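Local coordinates for MB2760 (Mycobacterium tuberculosis, PDB 2BNG), which catalyses the hydrolysis of long or bulky lipophilic epoxides to diols, with fatty acid or steroid derivatives as possible natural substrates, at residues A38-V49 with G115-F124; I97-W105 with L140-L149. All coordinates share one frame; numbering follows the deposited sequence.

Contact 1: residues A38-V49 with G115-F124; sequences AALGDDLVYENV and GRITLWRDYF
Water 1 joins three side chains at one end of a parallel strand pair: it accepts from Tyr46 OH at 2.6 Å and donates to Asn48 OD1 at 2.6 Å and to Asp122 OD2. In limonene-1,2-epoxide hydrolases such a Tyr-Asn-Asp set holds the attacking water, and Asp122 is the proton acceptor here. Asn48 ND2 also reaches Tyr46 OH, at 3.1 Å, and Ser52, so both ends of its amide are engaged; Asp122 OD2 is also held by a salt bridge to Arg91 and, weakly, by Trp120 NE1. Beside this group the Tyr46 ring lies face to face on the six-membered ring of Trp120, centroids 3.9 Å apart and planes at 19°. In both residues CG is anti to the backbone N (chi1 168° and 171°), and the side chains point the same way, which brings Tyr46 CE1 over the indole. On the other face of the sheet Glu47 OE1 takes Arg121 NE in a nearly straight salt bridge of 2.7 Å, while Glu47 OE2 meets Arg53 and Arg121 reaches Glu90 of the second subunit. Val49 CG2 sits over the Tyr123 ring face. Before the corner at Asp42 and Asp43, Gly41 N bonds Ile117 O at 2.8 Å; beyond it, pairing resumes with Val45 N on Thr118 O. Three side chains around one water are consistent with a nucleophile positioned for Asp122 to activate.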
loop_
_atom_site.group_PDB
_atom_site.type_symbol
_atom_site.label_atom_id
_atom_site.label_comp_id
_atom_site.label_asym_id
_atom_site.label_seq_id
_atom_site.Cartn_x
_atom_site.Cartn_y
_atom_site.Cartn_z
ATOM N N ALA C 38 26.312 -2.593 32.933
ATOM C CA ALA C 38 25.410 -3.734 32.998
ATOM C C ALA C 38 25.903 -4.918 32.149
ATOM O O ALA C 38 25.643 -6.071 32.501
ATOM C CB ALA C 38 24.016 -3.320 32.577
ATOM N N ALA C 39 26.623 -4.637 31.053
ATOM C CA ALA C 39 27.010 -5.674 30.087
ATOM C C ALA C 39 28.184 -6.536 30.554
ATOM O O ALA C 39 28.323 -7.675 30.116
ATOM C CB ALA C 39 27.323 -5.057 28.734
ATOM N N LEU C 40 29.028 -6.015 31.445
ATOM C CA LEU C 40 30.294 -6.699 31.746
ATOM C C LEU C 40 30.219 -7.484 33.038
ATOM O O LEU C 40 29.920 -6.935 34.087
ATOM C CB LEU C 40 31.473 -5.717 31.784
ATOM C CG LEU C 40 31.777 -4.906 30.515
ATOM C CD1 LEU C 40 32.946 -3.939 30.756
ATOM C CD2 LEU C 40 32.044 -5.803 29.305
ATOM N N GLY C 41 30.486 -8.781 32.956
ATOM C CA GLY C 41 30.477 -9.636 34.123
ATOM C C GLY C 41 31.559 -9.261 35.126
ATOM O O GLY C 41 32.632 -8.776 34.754
ATOM N N ASP C 42 31.277 -9.499 36.402
ATOM C CA ASP C 42 32.237 -9.243 37.481
ATOM C C ASP C 42 33.618 -9.869 37.281
ATOM O O ASP C 42 34.621 -9.248 37.604
ATOM C CB ASP C 42 31.660 -9.649 38.833
ATOM C CG ASP C 42 30.640 -8.644 39.355
ATOM O OD1 ASP C 42 29.940 -8.954 40.348
ATOM O OD2 ASP C 42 30.526 -7.537 38.779
ATOM N N ASP C 43 33.669 -11.069 36.713
ATOM C CA ASP C 43 34.943 -11.716 36.430
ATOM C C ASP C 43 35.396 -11.665 34.974
ATOM O O ASP C 43 36.127 -12.544 34.509
ATOM C CB ASP C 43 34.917 -13.135 36.927
ATOM C CG ASP C 43 34.978 -13.200 38.430
ATOM O OD1 ASP C 43 35.570 -14.154 38.942
ATOM O OD2 ASP C 43 34.470 -12.306 39.139
ATOM N N LEU C 44 34.983 -10.617 34.266
ATOM C CA LEU C 44 35.474 -10.352 32.928
ATOM C C LEU C 44 36.987 -10.487 32.840
ATOM O O LEU C 44 37.716 -9.955 33.693
ATOM C CB LEU C 44 35.075 -8.944 32.490
ATOM C CG LEU C 44 35.571 -8.480 31.120
ATOM C CD1 LEU C 44 34.889 -9.238 29.955
ATOM C CD2 LEU C 44 35.376 -6.971 30.996
ATOM N N VAL C 45 37.462 -11.209 31.823
ATOM C CA VAL C 45 38.833 -11.008 31.366
ATOM C C VAL C 45 38.851 -10.345 29.995
ATOM O O VAL C 45 38.206 -10.815 29.032
ATOM C CB VAL C 45 39.816 -12.261 31.540
ATOM C CG1 VAL C 45 39.155 -13.495 32.222
ATOM C CG2 VAL C 45 40.579 -12.595 30.261
ATOM N N TYR C 46 39.566 -9.218 29.942
ATOM C CA TYR C 46 39.642 -8.363 28.763
ATOM C C TYR C 46 41.069 -8.289 28.185
ATOM O O TYR C 46 42.010 -7.745 28.814
ATOM C CB TYR C 46 39.103 -6.960 29.084
ATOM C CG TYR C 46 39.391 -5.898 28.043
ATOM C CD1 TYR C 46 39.229 -6.161 26.678
ATOM C CD2 TYR C 46 39.795 -4.619 28.424
ATOM C CE1 TYR C 46 39.465 -5.168 25.710
ATOM C CE2 TYR C 46 40.050 -3.616 27.471
ATOM C CZ TYR C 46 39.885 -3.910 26.116
ATOM O OH TYR C 46 40.126 -2.965 25.159
ATOM N N GLU C 47 41.206 -8.813 26.968
ATOM C CA GLU C 47 42.499 -8.940 26.312
ATOM C C GLU C 47 42.502 -8.210 24.995
ATOM O O GLU C 47 41.623 -8.410 24.160
ATOM C CB GLU C 47 42.836 -10.408 26.042
ATOM C CG GLU C 47 43.160 -11.203 27.293
ATOM C CD GLU C 47 43.154 -12.734 27.105
ATOM O OE1 GLU C 47 42.675 -13.265 26.059
ATOM O OE2 GLU C 47 43.638 -13.418 28.042
ATOM N N ASN C 48 43.485 -7.340 24.826
ATOM C CA ASN C 48 43.935 -6.972 23.503
ATOM C C ASN C 48 45.116 -7.894 23.238
ATOM O O ASN C 48 46.161 -7.765 23.883
ATOM C CB ASN C 48 44.334 -5.505 23.479
ATOM C CG ASN C 48 43.151 -4.600 23.658
ATOM O OD1 ASN C 48 42.265 -4.561 22.806
ATOM N ND2 ASN C 48 43.105 -3.879 24.779
ATOM N N VAL C 49 44.938 -8.849 22.332
ATOM C CA VAL C 49 45.870 -9.974 22.231
ATOM C C VAL C 49 47.296 -9.516 21.946
ATOM O O VAL C 49 47.542 -8.795 20.969
ATOM C CB VAL C 49 45.428 -10.975 21.129
ATOM C CG1 VAL C 49 46.156 -12.151 21.144
ATOM C CG2 VAL C 49 44.221 -11.518 21.397
ATOM N N GLY C 115 23.467 -13.119 29.817
ATOM C CA GLY C 115 23.449 -11.733 29.352
ATOM C C GLY C 115 24.688 -10.909 29.681
ATOM O O GLY C 115 24.817 -9.781 29.212
ATOM N N ARG C 116 25.611 -11.463 30.471
ATOM C CA ARG C 116 26.842 -10.736 30.801
ATOM C C ARG C 116 28.089 -11.271 30.110
ATOM O O ARG C 116 28.259 -12.485 29.952
ATOM C CB ARG C 116 27.020 -10.600 32.319
ATOM C CG ARG C 116 25.762 -9.971 32.905
ATOM C CD ARG C 116 25.902 -9.265 34.206
ATOM N NE ARG C 116 26.730 -8.052 34.206
ATOM C CZ ARG C 116 26.901 -7.289 35.294
ATOM N NH1 ARG C 116 26.307 -7.618 36.394
ATOM N NH2 ARG C 116 27.641 -6.203 35.326
ATOM N N ILE C 117 28.948 -10.345 29.690
ATOM C CA ILE C 117 30.176 -10.680 29.001
ATOM C C ILE C 117 31.265 -11.048 30.002
ATOM O O ILE C 117 31.657 -10.243 30.845
ATOM C CB ILE C 117 30.624 -9.527 28.072
ATOM C CG1 ILE C 117 29.579 -9.331 26.960
ATOM C CG2 ILE C 117 32.063 -9.776 27.524
ATOM C CD1 ILE C 117 29.755 -8.068 26.111
ATOM N N THR C 118 31.751 -12.286 29.890
ATOM C CA THR C 118 32.796 -12.804 30.782
ATOM C C THR C 118 34.175 -12.854 30.129
ATOM O O THR C 118 35.190 -12.837 30.827
ATOM C CB THR C 118 32.411 -14.173 31.376
ATOM O OG1 THR C 118 32.213 -15.115 30.315
ATOM C CG2 THR C 118 31.119 -14.044 32.210
ATOM N N LEU C 119 34.197 -12.906 28.793
ATOM C CA LEU C 119 35.432 -12.821 28.024
ATOM C C LEU C 119 35.276 -11.797 26.913
ATOM O O LEU C 119 34.267 -11.785 26.211
ATOM C CB LEU C 119 35.846 -14.176 27.432
ATOM C CG LEU C 119 37.070 -14.152 26.503
ATOM C CD1 LEU C 119 38.371 -13.773 27.246
ATOM C CD2 LEU C 119 37.233 -15.461 25.744
ATOM N N TRP C 120 36.284 -10.936 26.767
ATOM C CA TRP C 120 36.344 -9.972 25.662
ATOM C C TRP C 120 37.788 -9.961 25.170
ATOM O O TRP C 120 38.712 -9.472 25.854
ATOM C CB TRP C 120 35.891 -8.597 26.125
ATOM C CG TRP C 120 36.097 -7.477 25.155
ATOM C CD1 TRP C 120 36.289 -7.578 23.812
ATOM C CD2 TRP C 120 36.095 -6.075 25.462
ATOM N NE1 TRP C 120 36.415 -6.316 23.253
ATOM C CE2 TRP C 120 36.309 -5.378 24.250
ATOM C CE3 TRP C 120 35.937 -5.337 26.648
ATOM C CZ2 TRP C 120 36.355 -3.976 24.184
ATOM C CZ3 TRP C 120 35.999 -3.933 26.582
ATOM C CH2 TRP C 120 36.200 -3.278 25.361
ATOM N N ARG C 121 37.972 -10.540 23.990
ATOM C CA ARG C 121 39.297 -10.760 23.431
ATOM C C ARG C 121 39.394 -10.150 22.031
ATOM O O ARG C 121 38.814 -10.659 21.063
ATOM C CB ARG C 121 39.596 -12.258 23.368
ATOM C CG ARG C 121 41.028 -12.519 22.996
ATOM C CD ARG C 121 41.338 -14.000 22.842
ATOM N NE ARG C 121 41.411 -14.701 24.124
ATOM C CZ ARG C 121 40.939 -15.935 24.305
ATOM N NH1 ARG C 121 40.339 -16.579 23.302
ATOM N NH2 ARG C 121 41.014 -16.515 25.480
ATOM N N ASP C 122 40.113 -9.046 21.923
ATOM C CA ASP C 122 40.209 -8.374 20.625
ATOM C C ASP C 122 41.555 -8.680 19.981
ATOM O O ASP C 122 42.605 -8.572 20.630
ATOM C CB ASP C 122 39.982 -6.864 20.773
ATOM C CG ASP C 122 38.490 -6.467 20.718
ATOM O OD1 ASP C 122 37.613 -7.284 20.343
ATOM O OD2 ASP C 122 38.174 -5.305 21.041
ATOM N N TYR C 123 41.494 -9.066 18.710
ATOM C CA TYR C 123 42.646 -9.364 17.877
ATOM C C TYR C 123 42.829 -8.265 16.827
ATOM O O TYR C 123 41.869 -7.843 16.190
ATOM C CB TYR C 123 42.400 -10.658 17.102
ATOM C CG TYR C 123 42.400 -11.941 17.894
ATOM C CD1 TYR C 123 41.213 -12.455 18.427
ATOM C CD2 TYR C 123 43.594 -12.676 18.085
ATOM C CE1 TYR C 123 41.214 -13.668 19.135
ATOM C CE2 TYR C 123 43.599 -13.883 18.784
ATOM C CZ TYR C 123 42.407 -14.365 19.297
ATOM O OH TYR C 123 42.406 -15.533 19.995
ATOM N N PHE C 124 44.073 -7.853 16.603
ATOM C CA PHE C 124 44.399 -6.902 15.539
ATOM C C PHE C 124 45.879 -7.066 15.177
ATOM O O PHE C 124 46.608 -7.788 15.862
ATOM C CB PHE C 124 44.129 -5.452 15.982
ATOM C CG PHE C 124 44.674 -5.131 17.322
ATOM C CD1 PHE C 124 43.874 -5.216 18.443
ATOM C CD2 PHE C 124 45.996 -4.761 17.469
ATOM C CE1 PHE C 124 44.376 -4.918 19.696
ATOM C CE2 PHE C 124 46.520 -4.467 18.711
ATOM C CZ PHE C 124 45.718 -4.548 19.829
HETATM O O HOH W 1 39.852 -3.579 22.651
HETATM O O HOH W 2 46.398 -8.487 18.541
#

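Contact 2: residues I97-W105 with L140-L149; sequences IGPLRVQFW and LVVPSLKATL
Lys146 and Gln103 make the two hydrogen bonds of this contact, to Pro99 O and Thr148 O. Lys146 NZ donates to Pro99 O at 2.8 Å, approaching tilted from the carbonyl plane; its long chain, bent at chi3 (-85°), suits a carbonyl at the turn 97-100. Gln103 NE2 donates to Thr148 O at 3.1 Å, coming from above that carbonyl's plane while the oxygen lies close to the plane of the amide. The other end of this amide is occupied as well: Arg101 NE and NH2, both 3.0 Å from Gln103 OE1, grip the one oxygen side-on, fixing which way the amide faces. Arg101 NH2 also forms a salt bridge with Glu74, which gives the buried guanidinium a counter-charge.

Van der Waals packing fills in between. The small Ala147 lays CB against the Gln103 amide, 3.4 Å from Gln103 OE1, and Lys146 CG lies 3.8 Å from Arg101 CD where the two chains cross at about a right angle. Leu149 CG meets the guanidinium at its edge. The apolar part is Leu140 CD1 on Pro99 CB and Leu100 CB.

The tail thus returns from helix 126-139, with Lys146 touching Ala139 of that helix, along strand 100-113 until Leu149 rests on Thr92 of strand 86-97 and on Glu74 and Lys76 of strand 72-83.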
loop_
_atom_site.group_PDB
_atom_site.type_symbol
_atom_site.label_atom_id
_atom_site.label_comp_id
_atom_site.label_asym_id
_atom_site.label_seq_id
_atom_site.Cartn_x
_atom_site.Cartn_y
_atom_site.Cartn_z
ATOM N N ILE C 97 41.198 10.668 18.754
ATOM C CA ILE C 97 41.792 11.529 19.761
ATOM C C ILE C 97 41.865 12.897 19.104
ATOM O O ILE C 97 42.721 13.144 18.239
ATOM C CB ILE C 97 43.197 11.023 20.174
ATOM C CG1 ILE C 97 43.113 9.582 20.690
ATOM C CG2 ILE C 97 43.829 11.926 21.251
ATOM C CD1 ILE C 97 44.288 8.744 20.331
ATOM N N GLY C 98 40.934 13.775 19.493
ATOM C CA GLY C 98 40.718 15.042 18.813
ATOM C C GLY C 98 40.545 14.842 17.312
ATOM O O GLY C 98 39.653 14.082 16.879
ATOM N N PRO C 99 41.417 15.493 16.498
ATOM C CA PRO C 99 41.269 15.433 15.034
ATOM C C PRO C 99 41.980 14.229 14.432
ATOM O O PRO C 99 41.852 13.991 13.233
ATOM C CB PRO C 99 41.939 16.722 14.557
ATOM C CG PRO C 99 43.031 17.001 15.619
ATOM C CD PRO C 99 42.587 16.310 16.912
ATOM N N LEU C 100 42.725 13.489 15.255
ATOM C CA LEU C 100 43.388 12.262 14.818
ATOM C C LEU C 100 42.445 11.051 14.864
ATOM O O LEU C 100 41.900 10.712 15.921
ATOM C CB LEU C 100 44.633 11.999 15.677
ATOM C CG LEU C 100 45.399 10.701 15.400
ATOM C CD1 LEU C 100 45.959 10.668 13.943
ATOM C CD2 LEU C 100 46.500 10.440 16.459
ATOM N N ARG C 101 42.254 10.402 13.718
ATOM C CA ARG C 101 41.435 9.201 13.648
ATOM C C ARG C 101 42.260 8.032 13.147
ATOM O O ARG C 101 42.867 8.110 12.075
ATOM C CB ARG C 101 40.237 9.433 12.736
ATOM C CG ARG C 101 39.455 8.180 12.391
ATOM C CD ARG C 101 38.441 8.510 11.323
ATOM N NE ARG C 101 37.539 7.388 11.147
ATOM C CZ ARG C 101 36.382 7.271 11.781
ATOM N NH1 ARG C 101 35.987 8.235 12.598
ATOM N NH2 ARG C 101 35.627 6.183 11.604
ATOM N N VAL C 102 42.304 6.965 13.940
ATOM C CA VAL C 102 43.092 5.785 13.612
ATOM C C VAL C 102 42.172 4.577 13.459
ATOM O O VAL C 102 41.540 4.121 14.413
ATOM C CB VAL C 102 44.175 5.481 14.693
ATOM C CG1 VAL C 102 44.991 4.239 14.317
ATOM C CG2 VAL C 102 45.090 6.696 14.918
ATOM N N GLN C 103 42.124 4.056 12.248
ATOM C CA GLN C 103 41.171 3.031 11.892
ATOM C C GLN C 103 41.890 1.743 11.498
ATOM O O GLN C 103 42.906 1.779 10.791
ATOM C CB GLN C 103 40.320 3.553 10.734
ATOM C CG GLN C 103 39.058 2.785 10.457
ATOM C CD GLN C 103 38.103 3.600 9.595
ATOM O OE1 GLN C 103 37.661 4.637 9.994
ATOM N NE2 GLN C 103 37.810 3.141 8.422
ATOM N N PHE C 104 41.353 0.612 11.930
ATOM C CA PHE C 104 42.036 -0.671 11.792
ATOM C C PHE C 104 41.004 -1.799 11.907
ATOM O O PHE C 104 39.933 -1.599 12.518
ATOM C CB PHE C 104 43.127 -0.828 12.887
ATOM C CG PHE C 104 42.630 -0.547 14.298
ATOM C CD1 PHE C 104 42.208 -1.578 15.115
ATOM C CD2 PHE C 104 42.597 0.757 14.807
ATOM C CE1 PHE C 104 41.758 -1.322 16.428
ATOM C CE2 PHE C 104 42.128 1.017 16.095
ATOM C CZ PHE C 104 41.704 -0.023 16.906
ATOM N N TRP C 105 41.315 -2.975 11.360
ATOM C CA TRP C 105 40.429 -4.097 11.547
ATOM C C TRP C 105 40.625 -4.727 12.934
ATOM O O TRP C 105 41.730 -4.681 13.502
ATOM C CB TRP C 105 40.593 -5.113 10.423
ATOM C CG TRP C 105 41.979 -5.816 10.306
ATOM C CD1 TRP C 105 42.934 -5.585 9.341
ATOM C CD2 TRP C 105 42.505 -6.884 11.132
ATOM N NE1 TRP C 105 44.015 -6.423 9.520
ATOM C CE2 TRP C 105 43.778 -7.235 10.601
ATOM C CE3 TRP C 105 42.015 -7.597 12.239
ATOM C CZ2 TRP C 105 44.579 -8.240 11.161
ATOM C CZ3 TRP C 105 42.819 -8.621 12.791
ATOM C CH2 TRP C 105 44.090 -8.909 12.252
ATOM N N LEU C 140 45.336 14.516 9.040
ATOM C CA LEU C 140 45.501 15.687 9.892
ATOM C C LEU C 140 45.911 16.940 9.138
ATOM O O LEU C 140 45.725 18.064 9.618
ATOM C CB LEU C 140 46.612 15.408 10.896
ATOM C CG LEU C 140 46.372 15.421 12.395
ATOM C CD1 LEU C 140 45.050 14.781 12.722
ATOM C CD2 LEU C 140 47.532 14.736 13.098
ATOM N N VAL C 141 46.508 16.696 7.941
ATOM C CA VAL C 141 47.140 17.731 7.153
ATOM C C VAL C 141 46.363 17.848 5.836
ATOM O O VAL C 141 46.181 18.939 5.297
ATOM C CB VAL C 141 48.617 17.323 6.931
ATOM C CG1 VAL C 141 49.182 17.976 5.841
ATOM C CG2 VAL C 141 49.451 17.686 8.052
ATOM N N VAL C 142 45.901 16.709 5.334
ATOM C CA VAL C 142 45.044 16.647 4.153
ATOM C C VAL C 142 43.720 16.011 4.589
ATOM O O VAL C 142 43.546 14.790 4.477
ATOM C CB VAL C 142 45.664 15.787 3.014
ATOM C CG1 VAL C 142 44.911 16.014 1.711
ATOM C CG2 VAL C 142 47.149 16.081 2.845
ATOM N N PRO C 143 42.777 16.831 5.096
ATOM C CA PRO C 143 41.530 16.278 5.638
ATOM C C PRO C 143 40.793 15.436 4.627
ATOM O O PRO C 143 39.804 14.834 4.921
ATOM C CB PRO C 143 40.687 17.505 5.986
ATOM C CG PRO C 143 41.505 18.680 5.719
ATOM C CD PRO C 143 42.842 18.299 5.195
ATOM N N SER C 144 41.262 15.367 3.416
ATOM C CA SER C 144 40.552 14.523 2.526
ATOM C C SER C 144 40.963 13.117 2.572
ATOM O O SER C 144 40.431 12.378 1.848
ATOM C CB SER C 144 40.813 14.919 1.126
ATOM O OG SER C 144 40.493 13.864 0.245
ATOM N N LEU C 145 41.978 12.712 3.314
ATOM C CA LEU C 145 42.366 11.302 3.190
ATOM C C LEU C 145 41.963 10.518 4.437
ATOM O O LEU C 145 42.402 9.391 4.634
ATOM C CB LEU C 145 43.862 11.148 2.835
ATOM C CG LEU C 145 44.413 11.857 1.580
ATOM C CD1 LEU C 145 45.921 11.755 1.521
ATOM C CD2 LEU C 145 43.804 11.325 0.284
ATOM N N LYS C 146 41.107 11.128 5.259
ATOM C CA LYS C 146 40.694 10.541 6.534
ATOM C C LYS C 146 39.768 9.352 6.320
ATOM O O LYS C 146 38.831 9.431 5.521
ATOM C CB LYS C 146 40.029 11.587 7.441
ATOM C CG LYS C 146 39.834 11.109 8.876
ATOM C CD LYS C 146 39.146 12.152 9.736
ATOM C CE LYS C 146 40.138 13.138 10.309
ATOM N NZ LYS C 146 39.584 13.736 11.543
ATOM N N ALA C 147 40.048 8.259 7.033
ATOM C CA ALA C 147 39.238 7.039 6.993
ATOM C C ALA C 147 37.809 7.307 7.471
ATOM O O ALA C 147 37.565 8.214 8.278
ATOM C CB ALA C 147 39.895 5.960 7.832
ATOM N N THR C 148 36.859 6.541 6.950
ATOM C CA THR C 148 35.456 6.665 7.365
ATOM C C THR C 148 34.859 5.275 7.554
ATOM O O THR C 148 35.341 4.304 6.955
ATOM C CB THR C 148 34.601 7.417 6.301
ATOM O OG1 THR C 148 34.970 6.962 4.998
ATOM C CG2 THR C 148 34.792 8.931 6.377
ATOM N N LEU C 149 33.815 5.188 8.381
ATOM C CA LEU C 149 32.977 3.987 8.456
ATOM C C LEU C 149 31.668 4.169 7.702
ATOM O O LEU C 149 31.456 3.535 6.666
ATOM C CB LEU C 149 32.689 3.595 9.904
ATOM C CG LEU C 149 33.896 3.098 10.676
ATOM C CD1 LEU C 149 33.474 2.760 12.065
ATOM C CD2 LEU C 149 34.456 1.902 9.974
#

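Contacts 1 and 2 lie on opposite sides of the chain's centre, their own centres about 27 Å apart, yet both reach the same sheet, contact 2 through its 97-105 segment alone, because strands 100-113 and 116-123 are neighbours in it. They touch where Phe124 CB comes within 3.5 Å of Trp105 O. Contact 1 contributes the proton acceptor Asp122, whose side chain is about 5 Å from that of Asp93, the proton donor. Contact 2 comes near the pair too: the Gln103 side chain is about 7 Å from that of Asp93, and Phe104 pairs with Asp93 through the backbone. Across the subunit interface, Trp105 also meets Tyr123 of the second subunit.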